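Local atomic coordinates of beta-N-acetylhexosaminidase (Mycobacterium smegmatis, PDB entry 4YYF), a protein that probably hydrolyses terminal non-reducing N-acetyl-D-hexosamine residues from N-acetyl-beta-D-hexosaminides, as a member of glycosyl hydrolase family 3. Residues Q47-V53 / N318-T324; R42-A46 / L331-E335; M248-M252 / P262-S266. The protein carries 1 engineered substitution. All coordinates share one frame; numbering follows the deposited sequence.

Interaction 1: Q47-V53 / N318-T324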
ATOM      1  N   GLN A  47     -14.419   5.021   0.607  1.00 14.94           N
ATOM      2  CA  GLN A  47     -13.181   5.764   0.793  1.00 15.26           C
ATOM      3  C   GLN A  47     -12.045   4.874   1.324  1.00 17.84           C
ATOM      4  O   GLN A  47     -10.868   5.238   1.250  1.00 18.81           O
ATOM      5  CB  GLN A  47     -13.443   6.958   1.722  1.00 19.67           C
ATOM      6  CG  GLN A  47     -12.254   7.857   1.931  1.00 26.86           C
ATOM      7  CD  GLN A  47     -11.744   8.484   0.648  1.00 28.11           C
ATOM      8  OE1 GLN A  47     -10.520   8.642   0.472  1.00 23.01           O
ATOM      9  NE2 GLN A  47     -12.675   8.866  -0.251  1.00 18.93           N
ATOM     10  N   LEU A  48     -12.399   3.701   1.841  1.00 16.71           N
ATOM     11  CA  LEU A  48     -11.419   2.780   2.418  1.00 14.43           C
ATOM     12  C   LEU A  48     -10.888   1.765   1.399  1.00 16.53           C
ATOM     13  O   LEU A  48     -10.154   0.841   1.769  1.00 17.91           O
ATOM     14  CB  LEU A  48     -12.044   2.015   3.593  1.00 14.19           C
ATOM     15  CG  LEU A  48     -12.738   2.883   4.639  1.00 17.81           C
ATOM     16  CD1 LEU A  48     -13.261   2.049   5.810  1.00 19.92           C
ATOM     17  CD2 LEU A  48     -11.808   3.998   5.129  1.00 16.12           C
ATOM     18  N   LEU A  49     -11.287   1.910   0.135  1.00 12.81           N
ATOM     19  CA  LEU A  49     -10.938   0.945  -0.907  1.00 14.56           C
ATOM     20  C   LEU A  49     -10.014   1.569  -1.945  1.00 16.36           C
ATOM     21  O   LEU A  49     -10.189   2.731  -2.319  1.00 16.68           O
ATOM     22  CB  LEU A  49     -12.204   0.436  -1.619  1.00 14.81           C
ATOM     23  CG  LEU A  49     -13.388   0.004  -0.744  1.00 15.85           C
ATOM     24  CD1 LEU A  49     -14.563  -0.416  -1.614  1.00 16.41           C
ATOM     25  CD2 LEU A  49     -12.977  -1.115   0.209  1.00 14.26           C
ATOM     26  N   THR A  50      -9.035   0.800  -2.414  1.00 14.94           N
ATOM     27  CA  THR A  50      -8.227   1.210  -3.568  1.00 13.34           C
ATOM     28  C   THR A  50      -8.309   0.096  -4.594  1.00 12.89           C
ATOM     29  O   THR A  50      -8.078  -1.071  -4.263  1.00 12.78           O
ATOM     30  CB  THR A  50      -6.759   1.456  -3.185  1.00 12.92           C
ATOM     31  OG1 THR A  50      -6.697   2.498  -2.195  1.00 14.33           O
ATOM     32  CG2 THR A  50      -5.953   1.893  -4.420  1.00 13.19           C
ATOM     33  N   VAL A  51      -8.670   0.434  -5.831  1.00 13.31           N
ATOM     34  CA  VAL A  51      -8.923  -0.606  -6.821  1.00 14.32           C
ATOM     35  C   VAL A  51      -8.158  -0.379  -8.117  1.00 12.56           C
ATOM     36  O   VAL A  51      -8.074   0.745  -8.617  1.00 14.22           O
ATOM     37  CB  VAL A  51     -10.443  -0.764  -7.122  1.00 17.61           C
ATOM     38  CG1 VAL A  51     -11.160  -1.346  -5.915  1.00 18.21           C
ATOM     39  CG2 VAL A  51     -11.064   0.582  -7.533  1.00 13.07           C
ATOM     40  N   GLY A  52      -7.592  -1.454  -8.650  1.00 13.81           N
ATOM     41  CA  GLY A  52      -6.894  -1.389  -9.928  1.00 14.71           C
ATOM     42  C   GLY A  52      -7.869  -1.137 -11.060  1.00 17.22           C
ATOM     43  O   GLY A  52      -8.986  -1.671 -11.044  1.00 14.16           O
ATOM     44  N   VAL A  53      -7.451  -0.319 -12.034  1.00 13.75           N
ATOM     45  CA  VAL A  53      -8.276   0.038 -13.187  1.00 13.36           C
ATOM     46  C   VAL A  53      -7.560  -0.335 -14.486  1.00 15.39           C
ATOM     47  O   VAL A  53      -6.339  -0.329 -14.529  1.00 16.69           O
ATOM     48  CB  VAL A  53      -8.603   1.540 -13.195  1.00 16.39           C
ATOM     49  CG1 VAL A  53      -9.392   1.926 -11.937  1.00 15.19           C
ATOM     50  CG2 VAL A  53      -7.327   2.370 -13.291  1.00 17.56           C
ATOM     51  N   ASN A 318      -6.947   0.762   4.627  1.00 15.23           N
ATOM     52  CA  ASN A 318      -7.183   0.789   3.192  1.00 15.72           C
ATOM     53  C   ASN A 318      -7.020  -0.587   2.568  1.00 15.66           C
ATOM     54  O   ASN A 318      -5.938  -1.170   2.593  1.00 15.63           O
ATOM     55  CB  ASN A 318      -6.248   1.796   2.520  1.00 16.42           C
ATOM     56  CG  ASN A 318      -6.756   2.239   1.162  1.00 15.09           C
ATOM     57  OD1 ASN A 318      -6.801   1.455   0.213  1.00 16.83           O
ATOM     58  ND2 ASN A 318      -7.148   3.502   1.065  1.00 16.70           N
ATOM     59  N   ALA A 319      -8.108  -1.099   2.012  1.00 11.69           N
ATOM     60  CA  ALA A 319      -8.122  -2.431   1.411  1.00 12.98           C
ATOM     61  C   ALA A 319      -7.910  -2.295  -0.079  1.00 18.89           C
ATOM     62  O   ALA A 319      -8.691  -1.623  -0.772  1.00 18.21           O
ATOM     63  CB  ALA A 319      -9.448  -3.124   1.694  1.00 16.97           C
ATOM     64  N   LEU A 320      -6.861  -2.950  -0.571  1.00 14.94           N
ATOM     65  CA  LEU A 320      -6.425  -2.807  -1.952  1.00 12.71           C
ATOM     66  C   LEU A 320      -6.622  -4.122  -2.703  1.00 14.83           C
ATOM     67  O   LEU A 320      -6.275  -5.186  -2.192  1.00 15.07           O
ATOM     68  CB  LEU A 320      -4.934  -2.425  -1.949  1.00 13.75           C
ATOM     69  CG  LEU A 320      -4.059  -2.235  -3.205  1.00 25.89           C
ATOM     70  CD1 LEU A 320      -3.478  -3.522  -3.719  1.00 30.28           C
ATOM     71  CD2 LEU A 320      -4.789  -1.541  -4.322  1.00 26.23           C
ATOM     72  N   TRP A 321      -7.188  -4.049  -3.904  1.00 16.79           N
ATOM     73  CA  TRP A 321      -7.184  -5.189  -4.832  1.00 15.52           C
ATOM     74  C   TRP A 321      -7.197  -4.667  -6.265  1.00 18.08           C
ATOM     75  O   TRP A 321      -7.296  -3.460  -6.475  1.00 15.43           O
ATOM     76  CB  TRP A 321      -8.299  -6.204  -4.525  1.00 14.41           C
ATOM     77  CG  TRP A 321      -9.700  -5.851  -4.989  1.00 15.47           C
ATOM     78  CD1 TRP A 321     -10.341  -6.328  -6.107  1.00 17.35           C
ATOM     79  CD2 TRP A 321     -10.646  -4.999  -4.315  1.00 17.48           C
ATOM     80  NE1 TRP A 321     -11.620  -5.809  -6.172  1.00 19.60           N
ATOM     81  CE2 TRP A 321     -11.829  -4.996  -5.088  1.00 17.89           C
ATOM     82  CE3 TRP A 321     -10.599  -4.236  -3.142  1.00 18.89           C
ATOM     83  CZ2 TRP A 321     -12.956  -4.244  -4.725  1.00 14.73           C
ATOM     84  CZ3 TRP A 321     -11.720  -3.494  -2.780  1.00 17.28           C
ATOM     85  CH2 TRP A 321     -12.881  -3.505  -3.571  1.00 14.35           C
ATOM     86  N   ILE A 322      -7.049  -5.540  -7.255  1.00 16.32           N
ATOM     87  CA  ILE A 322      -6.607  -5.033  -8.553  1.00 18.95           C
ATOM     88  C   ILE A 322      -7.652  -4.949  -9.662  1.00 15.66           C
ATOM     89  O   ILE A 322      -7.307  -4.727 -10.819  1.00 16.34           O
ATOM     90  CB  ILE A 322      -5.296  -5.713  -9.041  1.00 20.78           C
ATOM     91  CG1 ILE A 322      -5.511  -7.196  -9.350  1.00 18.52           C
ATOM     92  CG2 ILE A 322      -4.183  -5.525  -7.997  1.00 21.42           C
ATOM     93  CD1 ILE A 322      -4.293  -7.862  -9.981  1.00 19.50           C
ATOM     94  N   THR A 323      -8.926  -5.084  -9.304  1.00 17.02           N
ATOM     95  CA  THR A 323     -10.017  -4.962 -10.270  1.00 19.72           C
ATOM     96  C   THR A 323     -11.178  -4.153  -9.685  1.00 21.52           C
ATOM     97  O   THR A 323     -11.326  -4.070  -8.466  1.00 19.98           O
ATOM     98  CB  THR A 323     -10.537  -6.346 -10.691  1.00 18.68           C
ATOM     99  OG1 THR A 323     -10.750  -7.125  -9.508  1.00 17.53           O
ATOM    100  CG2 THR A 323      -9.528  -7.069 -11.588  1.00 17.30           C
ATOM    101  N   THR A 324     -12.012  -3.585 -10.556  1.00 19.30           N
ATOM    102  CA  THR A 324     -13.151  -2.772 -10.128  1.00 16.84           C
ATOM    103  C   THR A 324     -14.468  -3.543 -10.068  1.00 18.64           C
ATOM    104  O   THR A 324     -15.439  -3.055  -9.478  1.00 17.32           O
ATOM    105  CB  THR A 324     -13.396  -1.617 -11.101  1.00 14.89           C
ATOM    106  OG1 THR A 324     -13.655  -2.166 -12.398  1.00 18.02           O
ATOM    107  CG2 THR A 324     -12.172  -0.681 -11.165  1.00 14.90           C
TER
HETATM  108  O   HOH W   1      -9.105   4.702  -0.778  1.00 18.37           O
HETATM  109  O   HOH W   2     -10.731  -3.239 -13.410  1.00 20.11           O
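Thr50 and Leu320 face each other across two neighbouring parallel strands, 49-52 and 319-321, whose axes run 8° apart. Around this pair the backbones exchange four hydrogen bonds: Ala319 N to Leu48 O, Thr50 N to Ala319 O, Trp321 N to Thr50 O and Gly52 N to Trp321 O. Thr50 carries the polar side-chain contact. Its CB packs against Leu320 CD2; its CG2, anti to the backbone N, reaches the same methyl at 3.6 Å; and its OG1 donates a hydrogen bond to Asn318 OD1 at 2.6 Å. The Asn318 amide is held at its other end as well, because ND2 binds Asn355 and also a water that donates to Gln47 O and Leu49 O, bridging the two segments. This pairing joins the first and last parallel strands of the TIM barrel of the family 3 N-terminal domain, so it closes the barrel wall. On the sheet face that bears Leu49, Val51, Ala319 and Trp321 the side-chain contacts between the strands are mainly apolar. Val51 CG1 sits over one face of the Trp321 six-membered ring, 3.6 Å from its centroid and 10° off the normal, a CH-pi contact. Leu49 CD2 instead meets the edge of that ring, 4.0 Å from Trp321 CZ3. Trp321 CG stands between the backbone N and carbonyl carbon (chi1 78°), which lays the indole back alongside Val51, while NE1 is bonded to Glu326. Past the strands, Thr324 CG2 packs against Val53 CG1 at 3.9 Å.

Interaction 2: R42-A46 / L331-E335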
ATOM      1  N   ARG A  42     -22.168   4.364   2.872  1.00 25.15           N
ATOM      2  CA  ARG A  42     -21.562   3.650   1.751  1.00 21.52           C
ATOM      3  C   ARG A  42     -20.388   4.440   1.169  1.00 20.07           C
ATOM      4  O   ARG A  42     -19.396   3.859   0.727  1.00 21.64           O
ATOM      5  CB  ARG A  42     -22.632   3.346   0.685  1.00 24.15           C
ATOM      6  CG  ARG A  42     -22.186   2.437  -0.461  1.00 20.83           C
ATOM      7  CD  ARG A  42     -23.397   2.036  -1.299  1.00 24.26           C
ATOM      8  NE  ARG A  42     -23.090   1.104  -2.386  1.00 26.31           N
ATOM      9  CZ  ARG A  42     -23.181  -0.220  -2.290  1.00 27.67           C
ATOM     10  NH1 ARG A  42     -23.548  -0.793  -1.141  1.00 22.08           N
ATOM     11  NH2 ARG A  42     -22.900  -0.975  -3.347  1.00 27.91           N
ATOM     12  N   ASP A  43     -20.475   5.765   1.186  1.00 22.30           N
ATOM     13  CA  ASP A  43     -19.360   6.570   0.671  1.00 20.29           C
ATOM     14  C   ASP A  43     -18.176   6.613   1.636  1.00 18.80           C
ATOM     15  O   ASP A  43     -17.020   6.731   1.205  1.00 18.82           O
ATOM     16  CB  ASP A  43     -19.821   7.986   0.311  1.00 29.02           C
ATOM     17  CG  ASP A  43     -20.798   8.001  -0.853  1.00 36.53           C
ATOM     18  OD1 ASP A  43     -20.926   6.969  -1.549  1.00 41.11           O
ATOM     19  OD2 ASP A  43     -21.441   9.048  -1.067  1.00 40.38           O
ATOM     20  N   LYS A  44     -18.461   6.534   2.936  1.00 19.10           N
ATOM     21  CA  LYS A  44     -17.399   6.377   3.924  1.00 19.70           C
ATOM     22  C   LYS A  44     -16.677   5.074   3.675  1.00 20.83           C
ATOM     23  O   LYS A  44     -15.457   5.026   3.728  1.00 19.91           O
ATOM     24  CB  LYS A  44     -17.951   6.350   5.342  1.00 17.99           C
ATOM     25  CG  LYS A  44     -18.553   7.645   5.823  1.00 19.75           C
ATOM     26  CD  LYS A  44     -18.980   7.484   7.269  1.00 26.24           C
ATOM     27  CE  LYS A  44     -19.344   8.813   7.898  1.00 34.04           C
ATOM     28  NZ  LYS A  44     -19.573   8.654   9.369  1.00 36.18           N
ATOM     29  N   LEU A  45     -17.437   4.008   3.424  1.00 19.71           N
ATOM     30  CA  LEU A  45     -16.843   2.691   3.149  1.00 15.13           C
ATOM     31  C   LEU A  45     -16.034   2.680   1.855  1.00 19.78           C
ATOM     32  O   LEU A  45     -14.933   2.098   1.798  1.00 15.24           O
ATOM     33  CB  LEU A  45     -17.916   1.588   3.121  1.00 17.39           C
ATOM     34  CG  LEU A  45     -18.599   1.336   4.475  1.00 19.12           C
ATOM     35  CD1 LEU A  45     -19.836   0.452   4.337  1.00 18.30           C
ATOM     36  CD2 LEU A  45     -17.597   0.710   5.432  1.00 18.66           C
ATOM     37  N   ALA A  46     -16.552   3.337   0.818  1.00 16.29           N
ATOM     38  CA  ALA A  46     -15.837   3.355  -0.461  1.00 15.56           C
ATOM     39  C   ALA A  46     -14.506   4.094  -0.342  1.00 16.18           C
ATOM     40  O   ALA A  46     -13.560   3.824  -1.087  1.00 16.62           O
ATOM     41  CB  ALA A  46     -16.711   3.968  -1.574  1.00 16.53           C
ATOM     42  N   LEU A 331     -18.922  -3.353  -1.211  1.00 20.19           N
ATOM     43  CA  LEU A 331     -19.634  -2.335  -0.447  1.00 20.58           C
ATOM     44  C   LEU A 331     -20.904  -2.896   0.194  1.00 21.29           C
ATOM     45  O   LEU A 331     -21.234  -2.560   1.331  1.00 21.64           O
ATOM     46  CB  LEU A 331     -19.956  -1.137  -1.345  1.00 17.08           C
ATOM     47  CG  LEU A 331     -18.722  -0.321  -1.751  1.00 17.64           C
ATOM     48  CD1 LEU A 331     -19.102   0.732  -2.789  1.00 18.38           C
ATOM     49  CD2 LEU A 331     -18.070   0.343  -0.533  1.00 17.68           C
ATOM     50  N   ASP A 332     -21.617  -3.751  -0.535  1.00 24.95           N
ATOM     51  CA  ASP A 332     -22.776  -4.447   0.028  1.00 25.10           C
ATOM     52  C   ASP A 332     -22.406  -5.243   1.271  1.00 26.30           C
ATOM     53  O   ASP A 332     -23.115  -5.218   2.277  1.00 30.92           O
ATOM     54  CB  ASP A 332     -23.390  -5.404  -1.004  1.00 25.80           C
ATOM     55  CG  ASP A 332     -24.208  -4.687  -2.049  1.00 27.13           C
ATOM     56  OD1 ASP A 332     -24.372  -3.456  -1.938  1.00 28.84           O
ATOM     57  OD2 ASP A 332     -24.695  -5.358  -2.982  1.00 28.47           O
ATOM     58  N   ARG A 333     -21.296  -5.962   1.200  1.00 21.69           N
ATOM     59  CA  ARG A 333     -20.896  -6.817   2.313  1.00 22.14           C
ATOM     60  C   ARG A 333     -20.449  -5.964   3.505  1.00 25.51           C
ATOM     61  O   ARG A 333     -20.672  -6.319   4.663  1.00 27.03           O
ATOM     62  CB  ARG A 333     -19.768  -7.765   1.871  1.00 25.05           C
ATOM     63  CG  ARG A 333     -19.260  -8.726   2.956  1.00 24.90           C
ATOM     64  CD  ARG A 333     -20.329  -9.746   3.356  1.00 26.02           C
ATOM     65  NE  ARG A 333     -19.880 -10.680   4.401  1.00 29.34           N
ATOM     66  CZ  ARG A 333     -20.118 -10.529   5.702  1.00 30.69           C
ATOM     67  NH1 ARG A 333     -20.799  -9.478   6.136  1.00 28.22           N
ATOM     68  NH2 ARG A 333     -19.677 -11.430   6.577  1.00 29.87           N
ATOM     69  N   LEU A 334     -19.821  -4.826   3.221  1.00 21.61           N
ATOM     70  CA  LEU A 334     -19.336  -3.970   4.295  1.00 21.29           C
ATOM     71  C   LEU A 334     -20.488  -3.321   5.060  1.00 26.48           C
ATOM     72  O   LEU A 334     -20.439  -3.217   6.284  1.00 27.78           O
ATOM     73  CB  LEU A 334     -18.364  -2.920   3.761  1.00 17.72           C
ATOM     74  CG  LEU A 334     -17.033  -3.507   3.282  1.00 16.04           C
ATOM     75  CD1 LEU A 334     -16.106  -2.405   2.769  1.00 16.78           C
ATOM     76  CD2 LEU A 334     -16.372  -4.274   4.422  1.00 17.51           C
ATOM     77  N   GLU A 335     -21.523  -2.899   4.341  1.00 28.71           N
ATOM     78  CA  GLU A 335     -22.730  -2.389   4.981  1.00 33.54           C
ATOM     79  C   GLU A 335     -23.404  -3.442   5.868  1.00 32.75           C
ATOM     80  O   GLU A 335     -23.867  -3.136   6.968  1.00 32.10           O
ATOM     81  CB  GLU A 335     -23.710  -1.856   3.932  1.00 31.44           C
ATOM     82  CG  GLU A 335     -23.209  -0.641   3.179  1.00 29.27           C
ATOM     83  CD  GLU A 335     -24.339   0.149   2.521  1.00 37.72           C
ATOM     84  OE1 GLU A 335     -24.427   0.147   1.270  1.00 37.10           O
ATOM     85  OE2 GLU A 335     -25.137   0.779   3.254  1.00 41.17           O
TER
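The axes of the short segments 42-46 and 331-335, parts of helices 41-46 and 327-340, come within 9.9 Å of each other and cross at 116°, with Arg42 and Leu331 bringing the nearest CA atoms together. Leucines, with Ala46, make up most of the buried part. Leu331 CD2 lies 3.9 Å from Leu45 CB and also touches the backbone and CB of Ala46. Leu45 CD1 reaches Leu334 CB at 3.7 Å, the two side chains lying alongside each other and pointing opposite ways, and the same methyl packs on the CG of Glu335. Val348 of helix 345-357 adds to the cover of Leu45. Nearer the surface, Arg42 extends its chain across Leu331, with CG anti to the backbone N (chi1 -172°), and lays one face of the guanidinium over Leu331 CB, whose distance to Arg42 CZ is 3.5 Å. Both acidic partners then approach at the edge of this flat group. Glu335 OE1 takes a hydrogen bond from Arg42 NH1 at 2.7 Å through its anti lone pair, almost in the guanidinium plane. Asp332 OD1 accepts from the same nitrogen at 2.9 Å, tilted 18° from that plane, and more weakly from Arg42 NH2. A single arginine thus joins two carboxylates about one helical turn apart in a salt-bridge network; its positive charge would be expected to offset their mutual repulsion, while those bonds, with Leu331 packed on one face, would be expected to restrict rotation of the guanidinium.

Interaction 3: M248-M252 / P262-S266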
HETATM    1  N   MSE A 248       2.365  -0.677   4.191  1.00 14.08           N
HETATM    2  CA  MSE A 248       1.573  -1.762   3.613  1.00 14.04           C
HETATM    3  C   MSE A 248       1.880  -3.080   4.325  1.00 17.02           C
HETATM    4  O   MSE A 248       3.042  -3.467   4.458  1.00 16.90           O
HETATM    5  CB  MSE A 248       1.877  -1.929   2.123  1.00 11.38           C
HETATM    6  CG  MSE A 248       1.165  -3.136   1.470  1.00 16.73           C
HETATM    7 SE   MSE A 248       1.546  -3.233  -0.459  0.74 21.53          SE
HETATM    8  CE  MSE A 248       0.360  -1.840  -1.023  1.00 18.55           C
ATOM      9  N   VAL A 249       0.834  -3.776   4.763  1.00 17.58           N
ATOM     10  CA  VAL A 249       0.989  -5.064   5.440  1.00 16.15           C
ATOM     11  C   VAL A 249       0.869  -6.198   4.422  1.00 19.18           C
ATOM     12  O   VAL A 249      -0.043  -6.195   3.599  1.00 19.39           O
ATOM     13  CB  VAL A 249      -0.079  -5.241   6.539  1.00 14.77           C
ATOM     14  CG1 VAL A 249       0.037  -6.619   7.174  1.00 17.54           C
ATOM     15  CG2 VAL A 249       0.080  -4.173   7.607  1.00 13.39           C
ATOM     16  N   GLY A 250       1.791  -7.160   4.462  1.00 19.52           N
ATOM     17  CA  GLY A 250       1.773  -8.254   3.503  1.00 17.64           C
ATOM     18  C   GLY A 250       0.946  -9.437   3.992  1.00 22.36           C
ATOM     19  O   GLY A 250       0.352  -9.380   5.068  1.00 19.95           O
ATOM     20  N   HIS A 251       0.916 -10.515   3.210  1.00 18.37           N
ATOM     21  CA  HIS A 251       0.033 -11.643   3.495  1.00 15.28           C
ATOM     22  C   HIS A 251       0.746 -12.811   4.182  1.00 20.46           C
ATOM     23  O   HIS A 251       0.163 -13.894   4.330  1.00 24.47           O
ATOM     24  CB  HIS A 251      -0.629 -12.168   2.199  1.00 15.43           C
ATOM     25  CG  HIS A 251      -1.373 -11.119   1.419  1.00 16.60           C
ATOM     26  ND1 HIS A 251      -2.149 -10.151   2.015  1.00 16.13           N
ATOM     27  CD2 HIS A 251      -1.453 -10.905   0.083  1.00 17.67           C
ATOM     28  CE1 HIS A 251      -2.678  -9.377   1.077  1.00 16.98           C
ATOM     29  NE2 HIS A 251      -2.274  -9.815  -0.101  1.00 16.76           N
HETATM   30  N   MSE A 252       1.996 -12.619   4.594  1.00 18.10           N
HETATM   31  CA  MSE A 252       2.738 -13.726   5.211  1.00 17.26           C
HETATM   32  C   MSE A 252       2.082 -14.130   6.522  1.00 18.51           C
HETATM   33  O   MSE A 252       1.487 -13.293   7.205  1.00 20.42           O
HETATM   34  CB  MSE A 252       4.177 -13.314   5.520  1.00 20.40           C
HETATM   35  CG  MSE A 252       4.946 -12.670   4.376  1.00 23.39           C
HETATM   36 SE   MSE A 252       4.678 -10.734   4.230  0.63 25.32          SE
HETATM   37  CE  MSE A 252       4.683 -10.258   6.099  1.00 18.20           C
ATOM     38  N   PRO A 262      -3.072 -14.848   7.465  1.00 23.25           N
ATOM     39  CA  PRO A 262      -2.207 -13.913   6.739  1.00 19.44           C
ATOM     40  C   PRO A 262      -2.057 -12.629   7.553  1.00 21.12           C
ATOM     41  O   PRO A 262      -3.013 -12.213   8.208  1.00 21.41           O
ATOM     42  CB  PRO A 262      -2.992 -13.642   5.451  1.00 18.53           C
ATOM     43  CG  PRO A 262      -3.881 -14.856   5.291  1.00 18.47           C
ATOM     44  CD  PRO A 262      -4.280 -15.203   6.701  1.00 19.27           C
ATOM     45  N   ALA A 263      -0.883 -12.007   7.530  1.00 18.92           N
ATOM     46  CA  ALA A 263      -0.648 -10.887   8.442  1.00 17.34           C
ATOM     47  C   ALA A 263      -1.632  -9.739   8.187  1.00 20.68           C
ATOM     48  O   ALA A 263      -2.118  -9.115   9.120  1.00 19.68           O
ATOM     49  CB  ALA A 263       0.806 -10.412   8.360  1.00 18.34           C
ATOM     50  N   SER A 264      -1.943  -9.493   6.915  1.00 20.10           N
ATOM     51  CA  SER A 264      -2.907  -8.468   6.518  1.00 19.38           C
ATOM     52  C   SER A 264      -4.309  -8.645   7.113  1.00 20.76           C
ATOM     53  O   SER A 264      -5.090  -7.680   7.178  1.00 18.63           O
ATOM     54  CB  SER A 264      -3.015  -8.436   4.993  1.00 18.82           C
ATOM     55  OG  SER A 264      -3.286  -9.740   4.500  1.00 18.32           O
ATOM     56  N   LEU A 265      -4.632  -9.867   7.528  1.00 18.49           N
ATOM     57  CA  LEU A 265      -5.973 -10.183   8.041  1.00 22.14           C
ATOM     58  C   LEU A 265      -5.980 -10.514   9.534  1.00 22.58           C
ATOM     59  O   LEU A 265      -6.959 -11.048  10.057  1.00 23.80           O
ATOM     60  CB  LEU A 265      -6.588 -11.355   7.258  1.00 23.78           C
ATOM     61  CG  LEU A 265      -6.589 -11.261   5.730  1.00 21.71           C
ATOM     62  CD1 LEU A 265      -7.386 -12.424   5.132  1.00 24.74           C
ATOM     63  CD2 LEU A 265      -7.133  -9.929   5.228  1.00 24.65           C
ATOM     64  N   SER A 266      -4.894 -10.197  10.228  1.00 21.67           N
ATOM     65  CA  SER A 266      -4.772 -10.556  11.639  1.00 22.12           C
ATOM     66  C   SER A 266      -4.713  -9.291  12.500  1.00 22.82           C
ATOM     67  O   SER A 266      -3.874  -8.404  12.253  1.00 19.97           O
ATOM     68  CB  SER A 266      -3.524 -11.432  11.833  1.00 23.01           C
ATOM     69  OG  SER A 266      -3.150 -11.561  13.192  1.00 25.60           O
TER
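His251 and Ser264 form the side-chain hydrogen bond of this contact: His251 ND1 and Ser264 OG lie 2.8 Å apart, and either could be the donor. The hydroxyl comes in at the edge of the imidazole, near its plane. Ser264 OG occupies the position between its backbone N and carbonyl carbon (chi1 53°), which turns it to the histidine, while the far nitrogen of the ring, NE2, is bonded to the backbone oxygen of Asp291. The ring is thereby fixed from both of its nitrogens. Two backbone hydrogen bonds accompany this pair. Ala263 N donates to Met252 O at 2.7 Å, and Ser264 N donates weakly to Gly250 O. Van der Waals contacts fill in around the bonds. Val249 CG1 packs against the turn, 3.5 Å from Ser264 CA and 4.0 Å from Ala263 CB, and Pro262 CB lies against the carbonyl oxygen of His251 at 3.4 Å. Val269 of helix 267-275 covers both Val249 and Ala263, and Ile298 of helix 296-299 lies against His251, Pro262 and Ser264. The segment 262-266 includes a short 3-10 turn at 263-264 and ends on Ser266, the N-cap residue of helix 267-275. The contact therefore belongs to a beta-alpha connection of a TIM barrel, in which the chain leaving the C-terminal end of strand 246-249 loops back on itself before entering the following helix.

How the interactions relate
All three contacts lie in the TIM-barrel domain of family 3. Interactions 1 and 2 have centres about 12 Å apart and touch, Leu49 CD1 packing on Leu331 CD2 at 3.7 Å. Helix 41-46 leads into strand 49-52, and strand 319-321 leads into helix 327-340, so interaction 2 joins the outer helices next to the strand pair of interaction 1. Together they bring the two ends of the barrel sequence side by side. Both segments of interaction 3 lie, along the chain, between the two halves of interactions 1 and 2, at the end of strand 246-249 of the same sheet and in the loop that follows. Its centre is about 16 Å from that of interaction 1 and about 21 Å from that of interaction 2, and it touches neither; it shapes a local connection rather than closing the barrel.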